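Local coordinates for hemolysin activator protein CdiB (Acinetobacter baumannii ACICU, PDB 6WIL) that probably exports a CdiA-type toxin partner across the outer membrane as the TpsB transporter of a contact-dependent growth inhibition system, at residues L8-L13 with N289-R294; Q14-K19 with G459-R464; P446-P451 with S473-Q478. All blocks are in the same frame, centred on the assembly; numbering follows the deposited sequence.

Contact 1 of 3, residues L8-L13 with N289-R294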
loop_
_atom_site.group_PDB
_atom_site.type_symbol
_atom_site.label_atom_id
_atom_site.label_comp_id
_atom_site.label_asym_id
_atom_site.label_seq_id
_atom_site.Cartn_x
_atom_site.Cartn_y
_atom_site.Cartn_z
ATOM N N LEU A 8 23.843 12.464 13.092
ATOM C CA LEU A 8 22.427 12.212 13.353
ATOM C C LEU A 8 21.504 12.984 12.409
ATOM O O LEU A 8 20.501 12.420 11.953
ATOM C CB LEU A 8 22.081 12.540 14.810
ATOM C CG LEU A 8 20.647 12.234 15.262
ATOM C CD1 LEU A 8 20.489 10.776 15.676
ATOM C CD2 LEU A 8 20.216 13.170 16.383
ATOM N N PRO A 9 21.782 14.258 12.091
ATOM C CA PRO A 9 20.948 14.931 11.076
ATOM C C PRO A 9 20.937 14.226 9.728
ATOM O O PRO A 9 19.862 14.014 9.153
ATOM C CB PRO A 9 21.576 16.328 10.991
ATOM C CG PRO A 9 22.145 16.553 12.332
ATOM C CD PRO A 9 22.677 15.220 12.766
ATOM N N SER A 10 22.109 13.852 9.207
ATOM C CA SER A 10 22.164 13.213 7.893
ATOM C C SER A 10 21.494 11.843 7.893
ATOM O O SER A 10 20.930 11.437 6.872
ATOM C CB SER A 10 23.615 13.091 7.423
ATOM O OG SER A 10 24.018 14.232 6.683
ATOM N N GLN A 11 21.546 11.120 9.014
ATOM C CA GLN A 11 20.932 9.798 9.075
ATOM C C GLN A 11 19.415 9.875 9.211
ATOM O O GLN A 11 18.710 8.998 8.700
ATOM C CB GLN A 11 21.524 8.990 10.234
ATOM C CG GLN A 11 22.460 7.857 9.809
ATOM C CD GLN A 11 21.719 6.627 9.296
ATOM O OE1 GLN A 11 20.511 6.663 9.059
ATOM N NE2 GLN A 11 22.445 5.527 9.129
ATOM N N VAL A 12 18.901 10.901 9.893
ATOM C CA VAL A 12 17.454 11.100 9.962
ATOM C C VAL A 12 16.896 11.385 8.574
ATOM O O VAL A 12 15.892 10.796 8.151
ATOM C CB VAL A 12 17.116 12.231 10.951
ATOM C CG1 VAL A 12 15.720 12.776 10.685
ATOM C CG2 VAL A 12 17.227 11.734 12.382
ATOM N N LEU A 13 17.543 12.297 7.843
ATOM C CA LEU A 13 17.098 12.625 6.493
ATOM C C LEU A 13 17.198 11.421 5.567
ATOM O O LEU A 13 16.376 11.270 4.655
ATOM C CB LEU A 13 17.920 13.791 5.944
ATOM C CG LEU A 13 17.475 14.372 4.601
ATOM C CD1 LEU A 13 16.324 15.357 4.782
ATOM C CD2 LEU A 13 18.645 15.020 3.877
ATOM N N ASN A 289 20.043 -1.688 2.400
ATOM C CA ASN A 289 20.461 -0.305 2.239
ATOM C C ASN A 289 21.861 -0.136 2.805
ATOM O O ASN A 289 22.145 -0.591 3.917
ATOM C CB ASN A 289 19.489 0.656 2.931
ATOM C CG ASN A 289 19.931 2.101 2.821
ATOM O OD1 ASN A 289 20.195 2.761 3.826
ATOM N ND2 ASN A 289 20.035 2.595 1.592
ATOM N N ASP A 290 22.729 0.515 2.037
ATOM C CA ASP A 290 24.076 0.863 2.466
ATOM C C ASP A 290 24.209 2.376 2.404
ATOM O O ASP A 290 23.952 2.982 1.358
ATOM C CB ASP A 290 25.129 0.183 1.581
ATOM C CG ASP A 290 26.499 0.109 2.244
ATOM O OD1 ASP A 290 26.973 1.138 2.772
ATOM O OD2 ASP A 290 27.101 -0.985 2.235
ATOM N N TYR A 291 24.588 2.984 3.524
ATOM C CA TYR A 291 24.655 4.435 3.634
ATOM C C TYR A 291 26.032 4.850 4.126
ATOM O O TYR A 291 26.543 4.292 5.102
ATOM C CB TYR A 291 23.570 4.958 4.579
ATOM C CG TYR A 291 23.624 6.449 4.802
ATOM C CD1 TYR A 291 23.245 7.333 3.800
ATOM C CD2 TYR A 291 24.045 6.974 6.015
ATOM C CE1 TYR A 291 23.293 8.699 3.999
ATOM C CE2 TYR A 291 24.095 8.336 6.223
ATOM C CZ TYR A 291 23.719 9.195 5.214
ATOM O OH TYR A 291 23.769 10.555 5.422
ATOM N N GLN A 292 26.630 5.828 3.451
ATOM C CA GLN A 292 27.939 6.348 3.816
ATOM C C GLN A 292 27.907 7.868 3.799
ATOM O O GLN A 292 27.155 8.481 3.037
ATOM C CB GLN A 292 29.035 5.841 2.872
ATOM C CG GLN A 292 29.542 4.455 3.217
ATOM C CD GLN A 292 29.709 3.571 1.998
ATOM O OE1 GLN A 292 29.182 3.868 0.925
ATOM N NE2 GLN A 292 30.438 2.471 2.158
ATOM N N TYR A 293 28.724 8.470 4.659
ATOM C CA TYR A 293 28.799 9.921 4.734
ATOM C C TYR A 293 30.227 10.347 5.037
ATOM O O TYR A 293 31.041 9.566 5.536
ATOM C CB TYR A 293 27.843 10.480 5.796
ATOM C CG TYR A 293 28.252 10.133 7.208
ATOM C CD1 TYR A 293 27.826 8.953 7.803
ATOM C CD2 TYR A 293 29.071 10.983 7.945
ATOM C CE1 TYR A 293 28.202 8.628 9.091
ATOM C CE2 TYR A 293 29.452 10.666 9.232
ATOM C CZ TYR A 293 29.015 9.488 9.800
ATOM O OH TYR A 293 29.389 9.167 11.085
ATOM N N ARG A 294 30.521 11.607 4.715
ATOM C CA ARG A 294 31.731 12.294 5.143
ATOM C C ARG A 294 31.345 13.713 5.527
ATOM O O ARG A 294 30.588 14.370 4.808
ATOM C CB ARG A 294 32.810 12.320 4.050
ATOM C CG ARG A 294 33.391 10.960 3.695
ATOM C CD ARG A 294 34.404 11.072 2.560
ATOM N NE ARG A 294 34.891 9.765 2.119
ATOM C CZ ARG A 294 35.718 9.579 1.094
ATOM N NH1 ARG A 294 36.154 10.619 0.394
ATOM N NH2 ARG A 294 36.108 8.354 0.765
#

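Contact 2 of 3, residues Q14-K19 with G459-R464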
loop_
_atom_site.group_PDB
_atom_site.type_symbol
_atom_site.label_atom_id
_atom_site.label_comp_id
_atom_site.label_asym_id
_atom_site.label_seq_id
_atom_site.Cartn_x
_atom_site.Cartn_y
_atom_site.Cartn_z
ATOM N N GLN A 14 18.191 10.557 5.783
ATOM C CA GLN A 14 18.306 9.341 4.986
ATOM C C GLN A 14 17.159 8.378 5.277
ATOM O O GLN A 14 16.603 7.771 4.354
ATOM C CB GLN A 14 19.659 8.673 5.244
ATOM C CG GLN A 14 19.746 7.207 4.840
ATOM C CD GLN A 14 19.814 6.998 3.336
ATOM O OE1 GLN A 14 19.876 7.955 2.562
ATOM N NE2 GLN A 14 19.809 5.737 2.916
ATOM N N ASP A 15 16.782 8.235 6.551
ATOM C CA ASP A 15 15.678 7.342 6.899
ATOM C C ASP A 15 14.359 7.838 6.318
ATOM O O ASP A 15 13.567 7.041 5.799
ATOM C CB ASP A 15 15.571 7.196 8.417
ATOM C CG ASP A 15 16.679 6.342 9.004
ATOM O OD1 ASP A 15 17.612 5.977 8.257
ATOM O OD2 ASP A 15 16.614 6.030 10.213
ATOM N N GLN A 16 14.098 9.146 6.406
ATOM C CA GLN A 16 12.889 9.701 5.804
ATOM C C GLN A 16 12.879 9.484 4.296
ATOM O O GLN A 16 11.853 9.098 3.721
ATOM C CB GLN A 16 12.768 11.190 6.132
ATOM C CG GLN A 16 12.610 11.508 7.614
ATOM C CD GLN A 16 12.356 12.986 7.870
ATOM O OE1 GLN A 16 12.781 13.845 7.096
ATOM N NE2 GLN A 16 11.651 13.286 8.956
ATOM N N ARG A 17 14.016 9.727 3.638
ATOM C CA ARG A 17 14.107 9.482 2.202
ATOM C C ARG A 17 13.927 8.002 1.886
ATOM O O ARG A 17 13.297 7.646 0.883
ATOM C CB ARG A 17 15.450 9.983 1.670
ATOM C CG ARG A 17 15.564 9.941 0.152
ATOM C CD ARG A 17 17.008 10.042 -0.310
ATOM N NE ARG A 17 17.703 8.759 -0.216
ATOM C CZ ARG A 17 17.659 7.817 -1.154
ATOM N NH1 ARG A 17 16.949 8.012 -2.258
ATOM N NH2 ARG A 17 18.320 6.680 -0.987
ATOM N N LEU A 18 14.480 7.126 2.731
ATOM C CA LEU A 18 14.308 5.690 2.530
ATOM C C LEU A 18 12.843 5.289 2.631
ATOM O O LEU A 18 12.352 4.491 1.823
ATOM C CB LEU A 18 15.137 4.909 3.548
ATOM C CG LEU A 18 16.435 4.270 3.059
ATOM C CD1 LEU A 18 16.968 3.308 4.106
ATOM C CD2 LEU A 18 16.213 3.559 1.732
ATOM N N LYS A 19 12.130 5.825 3.623
ATOM C CA LYS A 19 10.718 5.490 3.769
ATOM C C LYS A 19 9.905 6.009 2.591
ATOM O O LYS A 19 9.006 5.316 2.100
ATOM C CB LYS A 19 10.177 6.039 5.090
ATOM C CG LYS A 19 10.531 5.184 6.304
ATOM C CD LYS A 19 9.271 4.760 7.047
ATOM C CE LYS A 19 9.540 3.724 8.127
ATOM N NZ LYS A 19 10.259 4.282 9.307
ATOM N N GLY A 459 11.215 19.945 7.371
ATOM C CA GLY A 459 11.968 19.516 6.183
ATOM C C GLY A 459 11.026 19.001 5.109
ATOM O O GLY A 459 9.863 18.931 5.356
ATOM N N ARG A 460 11.549 18.563 3.977
ATOM C CA ARG A 460 10.714 18.164 2.846
ATOM C C ARG A 460 9.907 16.897 3.105
ATOM O O ARG A 460 8.943 16.635 2.381
ATOM C CB ARG A 460 11.586 17.969 1.605
ATOM C CG ARG A 460 12.290 16.619 1.539
ATOM C CD ARG A 460 13.493 16.631 0.595
ATOM N NE ARG A 460 13.140 16.375 -0.801
ATOM C CZ ARG A 460 13.041 17.316 -1.734
ATOM N NH1 ARG A 460 13.267 18.586 -1.421
ATOM N NH2 ARG A 460 12.719 16.989 -2.979
ATOM N N TYR A 461 10.275 16.095 4.099
ATOM C CA TYR A 461 9.607 14.822 4.325
ATOM C C TYR A 461 8.649 14.853 5.498
ATOM O O TYR A 461 7.842 13.930 5.651
ATOM C CB TYR A 461 10.634 13.710 4.565
ATOM C CG TYR A 461 11.630 13.532 3.453
ATOM C CD1 TYR A 461 11.245 12.999 2.226
ATOM C CD2 TYR A 461 12.967 13.864 3.633
ATOM C CE1 TYR A 461 12.164 12.821 1.205
ATOM C CE2 TYR A 461 13.893 13.686 2.616
ATOM C CZ TYR A 461 13.489 13.166 1.404
ATOM O OH TYR A 461 14.409 12.989 0.390
ATOM N N SER A 462 8.728 15.865 6.328
ATOM C CA SER A 462 7.897 15.888 7.519
ATOM C C SER A 462 6.994 17.099 7.597
ATOM O O SER A 462 5.784 16.931 7.657
ATOM C CB SER A 462 8.785 15.812 8.787
ATOM O OG SER A 462 9.937 16.605 8.686
ATOM N N VAL A 463 7.555 18.314 7.585
ATOM C CA VAL A 463 6.753 19.531 7.472
ATOM C C VAL A 463 7.322 20.449 6.396
ATOM O O VAL A 463 8.366 21.075 6.599
ATOM C CB VAL A 463 6.673 20.275 8.817
ATOM C CG1 VAL A 463 5.730 21.461 8.703
ATOM C CG2 VAL A 463 6.254 19.319 9.920
ATOM N N ARG A 464 6.643 20.555 5.253
ATOM C CA ARG A 464 7.181 21.348 4.154
ATOM C C ARG A 464 7.165 22.840 4.491
ATOM O O ARG A 464 6.423 23.306 5.360
ATOM C CB ARG A 464 6.403 21.087 2.864
ATOM C CG ARG A 464 6.846 19.832 2.130
ATOM C CD ARG A 464 5.880 19.481 1.021
ATOM N NE ARG A 464 4.589 19.070 1.560
ATOM C CZ ARG A 464 3.533 18.749 0.821
ATOM N NH1 ARG A 464 2.403 18.385 1.410
ATOM N NH2 ARG A 464 3.603 18.792 -0.504
#

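Contact 3 of 3, residues P446-P451 with S473-Q478. With C8E ((hydroxyethyloxy)tri(ethyloxy)octane), chain D.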
loop_
_atom_site.group_PDB
_atom_site.type_symbol
_atom_site.label_atom_id
_atom_site.label_comp_id
_atom_site.label_asym_id
_atom_site.label_seq_id
_atom_site.Cartn_x
_atom_site.Cartn_y
_atom_site.Cartn_z
ATOM N N PRO A 446 6.160 4.026 24.236
ATOM C CA PRO A 446 5.936 3.946 25.687
ATOM C C PRO A 446 7.188 4.202 26.509
ATOM O O PRO A 446 7.085 4.755 27.611
ATOM C CB PRO A 446 5.418 2.514 25.888
ATOM C CG PRO A 446 4.882 2.111 24.556
ATOM C CD PRO A 446 5.755 2.790 23.545
ATOM N N LYS A 447 8.361 3.821 26.017
ATOM C CA LYS A 447 9.601 3.958 26.766
ATOM C C LYS A 447 10.523 4.965 26.092
ATOM O O LYS A 447 10.233 5.499 25.019
ATOM C CB LYS A 447 10.303 2.601 26.905
ATOM C CG LYS A 447 9.404 1.507 27.454
ATOM C CD LYS A 447 8.664 1.988 28.693
ATOM C CE LYS A 447 7.743 0.920 29.251
ATOM N NZ LYS A 447 6.291 1.190 29.034
ATOM N N ILE A 448 11.651 5.222 26.756
ATOM C CA ILE A 448 12.650 6.135 26.220
ATOM C C ILE A 448 13.255 5.545 24.956
ATOM O O ILE A 448 13.541 4.343 24.883
ATOM C CB ILE A 448 13.735 6.420 27.274
ATOM C CG1 ILE A 448 13.116 7.066 28.517
ATOM C CG2 ILE A 448 14.842 7.290 26.696
ATOM C CD1 ILE A 448 12.233 8.245 28.213
ATOM N N LEU A 449 13.442 6.390 23.947
ATOM C CA LEU A 449 14.070 6.000 22.696
ATOM C C LEU A 449 15.463 6.606 22.595
ATOM O O LEU A 449 15.740 7.669 23.159
ATOM C CB LEU A 449 13.237 6.450 21.495
ATOM C CG LEU A 449 11.857 5.826 21.313
ATOM C CD1 LEU A 449 11.175 6.445 20.107
ATOM C CD2 LEU A 449 11.974 4.320 21.154
ATOM N N VAL A 450 16.335 5.916 21.865
ATOM C CA VAL A 450 17.643 6.450 21.499
ATOM C C VAL A 450 17.400 7.557 20.475
ATOM O O VAL A 450 16.291 7.645 19.929
ATOM C CB VAL A 450 18.570 5.346 20.962
ATOM C CG1 VAL A 450 18.496 4.112 21.853
ATOM C CG2 VAL A 450 18.228 5.005 19.519
ATOM N N PRO A 451 18.378 8.428 20.197
ATOM C CA PRO A 451 18.100 9.567 19.301
ATOM C C PRO A 451 17.583 9.188 17.917
ATOM O O PRO A 451 16.660 9.844 17.416
ATOM C CB PRO A 451 19.457 10.278 19.228
ATOM C CG PRO A 451 20.088 9.985 20.544
ATOM C CD PRO A 451 19.672 8.581 20.890
ATOM N N SER A 473 12.000 17.283 17.661
ATOM C CA SER A 473 11.968 15.834 17.829
ATOM C C SER A 473 11.376 15.491 19.185
ATOM O O SER A 473 11.525 16.244 20.149
ATOM C CB SER A 473 13.357 15.209 17.672
ATOM O OG SER A 473 14.074 15.217 18.901
ATOM N N GLY A 474 10.674 14.358 19.224
ATOM C CA GLY A 474 10.207 13.776 20.466
ATOM C C GLY A 474 10.105 12.279 20.298
ATOM O O GLY A 474 10.185 11.760 19.182
ATOM N N ASP A 475 9.963 11.585 21.429
ATOM C CA ASP A 475 9.709 10.148 21.391
ATOM C C ASP A 475 8.369 9.842 20.730
ATOM O O ASP A 475 8.227 8.841 20.015
ATOM C CB ASP A 475 9.758 9.575 22.806
ATOM C CG ASP A 475 11.150 9.147 23.207
ATOM O OD1 ASP A 475 12.115 9.500 22.496
ATOM O OD2 ASP A 475 11.273 8.428 24.218
ATOM N N ASN A 476 7.377 10.694 20.957
ATOM C CA ASN A 476 6.096 10.615 20.279
ATOM C C ASN A 476 5.985 11.775 19.304
ATOM O O ASN A 476 6.587 12.835 19.503
ATOM C CB ASN A 476 4.937 10.652 21.279
ATOM C CG ASN A 476 5.158 9.731 22.457
ATOM O OD1 ASN A 476 5.761 8.666 22.323
ATOM N ND2 ASN A 476 4.681 10.143 23.628
ATOM N N GLY A 477 5.222 11.569 18.240
ATOM C CA GLY A 477 5.106 12.597 17.227
ATOM C C GLY A 477 4.135 12.186 16.144
ATOM O O GLY A 477 3.766 11.015 16.010
ATOM N N GLN A 478 3.722 13.184 15.372
ATOM C CA GLN A 478 2.858 12.967 14.223
ATOM C C GLN A 478 2.901 14.213 13.354
ATOM O O GLN A 478 3.091 15.324 13.856
ATOM C CB GLN A 478 1.416 12.656 14.644
ATOM C CG GLN A 478 0.675 13.837 15.246
ATOM C CD GLN A 478 -0.731 13.486 15.696
ATOM O OE1 GLN A 478 -1.575 13.076 14.895
ATOM N NE2 GLN A 478 -0.992 13.645 16.990
HETATM C C1 C8E D . -2.348 2.039 18.824
HETATM C C2 C8E D . -1.248 3.042 18.477
HETATM C C3 C8E D . -1.180 3.240 16.963
HETATM C C4 C8E D . -0.117 4.286 16.634
HETATM C C5 C8E D . -0.592 5.661 17.094
HETATM C C6 C8E D . 0.556 6.655 16.952
HETATM C C7 C8E D . -0.010 8.041 16.656
HETATM C C8 C8E D . -0.169 8.821 17.959
HETATM O O9 C8E D . 0.624 9.971 17.887
HETATM C C10 C8E D . 0.594 10.775 19.032
HETATM C C11 C8E D . 1.694 11.831 18.937
HETATM O O12 C8E D . 1.173 13.084 19.279
HETATM C C13 C8E D . 2.144 14.077 19.465
HETATM C C14 C8E D . 1.470 15.389 19.868
HETATM O O15 C8E D . 0.150 15.418 19.400
HETATM C C16 C8E D . -0.501 16.639 19.614
HETATM C C17 C8E D . -1.690 16.779 18.660
HETATM O O18 C8E D . -2.674 15.831 18.969
HETATM C C19 C8E D . -3.915 16.082 18.372
HETATM C C20 C8E D . -4.325 14.900 17.492
HETATM O O21 C8E D . -4.340 13.722 18.251
#

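Contact 1 of 3, residues L8-L13 with N289-R294
Ser10 and Gln11, on the first turns of helix 8-27, sit opposite Tyr293 and Tyr291 of barrel strand 282-295, and the two backbones keep well apart: Ser10 CA and Tyr293 CA are 8.1 Å from each other, and Gln11 CA and Tyr291 CA 8.5 Å. One side chain does most of the bridging. Tyr291 CG stands anti to the backbone N (chi1 177°), an arrangement that carries the phenol away from the strand and up to the helix, where its oxygen meets the serine. The closest approach is from Ser10 CB to Tyr291 OH, 3.2 Å, and the carbonyl oxygen of the same serine, Ser10 O, lies 3.3 Å from Tyr291 OH. Such an encounter illustrates how a plug helix is held inside a β-barrel. In the TpsB transporters the sixteen-stranded antiparallel barrel contains an N-terminal helix, and here helix 8-27 takes that place, with alternate strand residues, Asn289, Tyr291 and Tyr293, turned toward it. Gln11 comes in farther along the ring. Its chain bends at chi2 (-77°), and the two side chains overlap while running antiparallel to each other: Gln11 CG packs 4.0 Å from Tyr291 CE2, and the amide plane is turned 60° from the ring plane. The hydroxyls of Ser10 and Tyr291 find partners on the neighbouring barrel strand 266-279. Asn268 OD1 takes weak hydrogen bonds from both Tyr291 OH and Ser10 OG, so that both touching residues share one acceptor. Ser10 OG also makes a weak hydrogen bond with Ser266 OG. Tyr293 OH makes another with Ser7 OG, just ahead of the helix.

Contact 2 of 3, residues Q14-K19 with G459-R464
The long loop that folds back into the lumen of a TpsB barrel, known in this family as L6, here meets the plug helix through Tyr461, which packs against Gln16 and Arg17. The sequence Val463-Arg464 opens the VRGF signature of that loop, and Arg464 makes salt bridges to Glu483 and Asp500 on the barrel wall, an interaction characteristic of the Omp85 superfamily. Two residues before Val463, Tyr461 lays its ring against the helix backbone: Arg17 N sits 4.0 Å above the plane of the Tyr461 ring, over its centre, and the carbonyl carbon of Gln16 shares that face. The opposite face is occupied by the aliphatic part of Arg460, whose CG rests 3.4 Å above the Tyr461 ring plane. The phenol is thus clamped between helix and loop. At its base, the Gln16 side chain passes at a slant, its amide plane 73° from that of the ring; Gln16 CB is 3.7 Å from Tyr461 CB, and Gln16 OE1 lies 3.3 Å from the same Tyr461 CB. At the other end of the amide, Gln16 NE2 approaches Ser462 OG no nearer than 3.7 Å. Arg17 runs alongside the tyrosine in the same direction. With CG anti to the backbone N (chi1 -172°), its methylenes reach the phenol oxygen before the chain bends at chi3 (80°) and takes the guanidinium away toward Ser270, to which NH2 forms a weak hydrogen bond. The end of the ring is therefore met by hydrocarbon, Arg17 CG lying 3.3 Å from Tyr461 OH.

Contact 3 of 3, residues P446-P451 with S473-Q478
Asp475 lays its carboxylate along the backbone and CB of Leu449, joining the two ends of the long loop between barrel strands 432-444 and 476-487. This is the L6 loop of the TpsB fold: residues 446-451 leave the first of these strands, while residues 473-478 lead from the short hairpin strand 472-474 into the second. One hydrogen bond crosses the contact. Leu449 N donates to Asp475 OD2 over 3.0 Å, approaching on the syn side but 31° out of the carboxylate plane, and the bond is bent, with an N-H...O angle of 138°. The same oxygen has a second acceptor nearby, for Lys447 O lies 3.2 Å from Asp475 OD2, a mismatch that the adjacent Arg454 and Arg507 side chains may offset. The other carboxylate oxygen rests on hydrocarbon, Asp475 OD1 lying 3.4 Å from Leu449 CB. Beyond it the leucine branch continues back beside the aspartate, with Leu449 CD1 3.8 Å from Asp475 O. Asp475 O accepts a hydrogen bond from Gln443 NE2, at the end of the preceding barrel strand. Farther along, strand 476-487 meets a detergent molecule, C8E, whose polyether chain curls round the amide of Gln478. Gln478 CG sits between the backbone N and the carbonyl carbon (chi1 70°), and the chain then extends to the ligand. The amide oxygen accepts from Trp440 NE1, while Gln478 NE2 donates to two successive ether oxygens, C8E O12 and C8E O15, each 3.2 Å away.

Overall arrangement
Helix 8-27 ties contacts 1 and 2 together, their centres about 12 Å apart: different faces of the same helix meet the barrel wall and the inward-folded loop. The join is direct, with Gln14 NE2 of contact 2 probably hydrogen-bonded to Asn289 OD1 of contact 1 at 3.1 Å, and Leu13 CD1 packing 3.7 Å from Tyr461 CE2. Contact 3 closes the base of the same loop, its centre about 17 Å from that of contact 2 and 19 Å from that of contact 1, which it touches where Leu8 CD1 meets Pro451 CB. The detergent bound at contact 3 is about 13 Å from the Ser462 side chain. Plug, loop and barrel are thus interlocked.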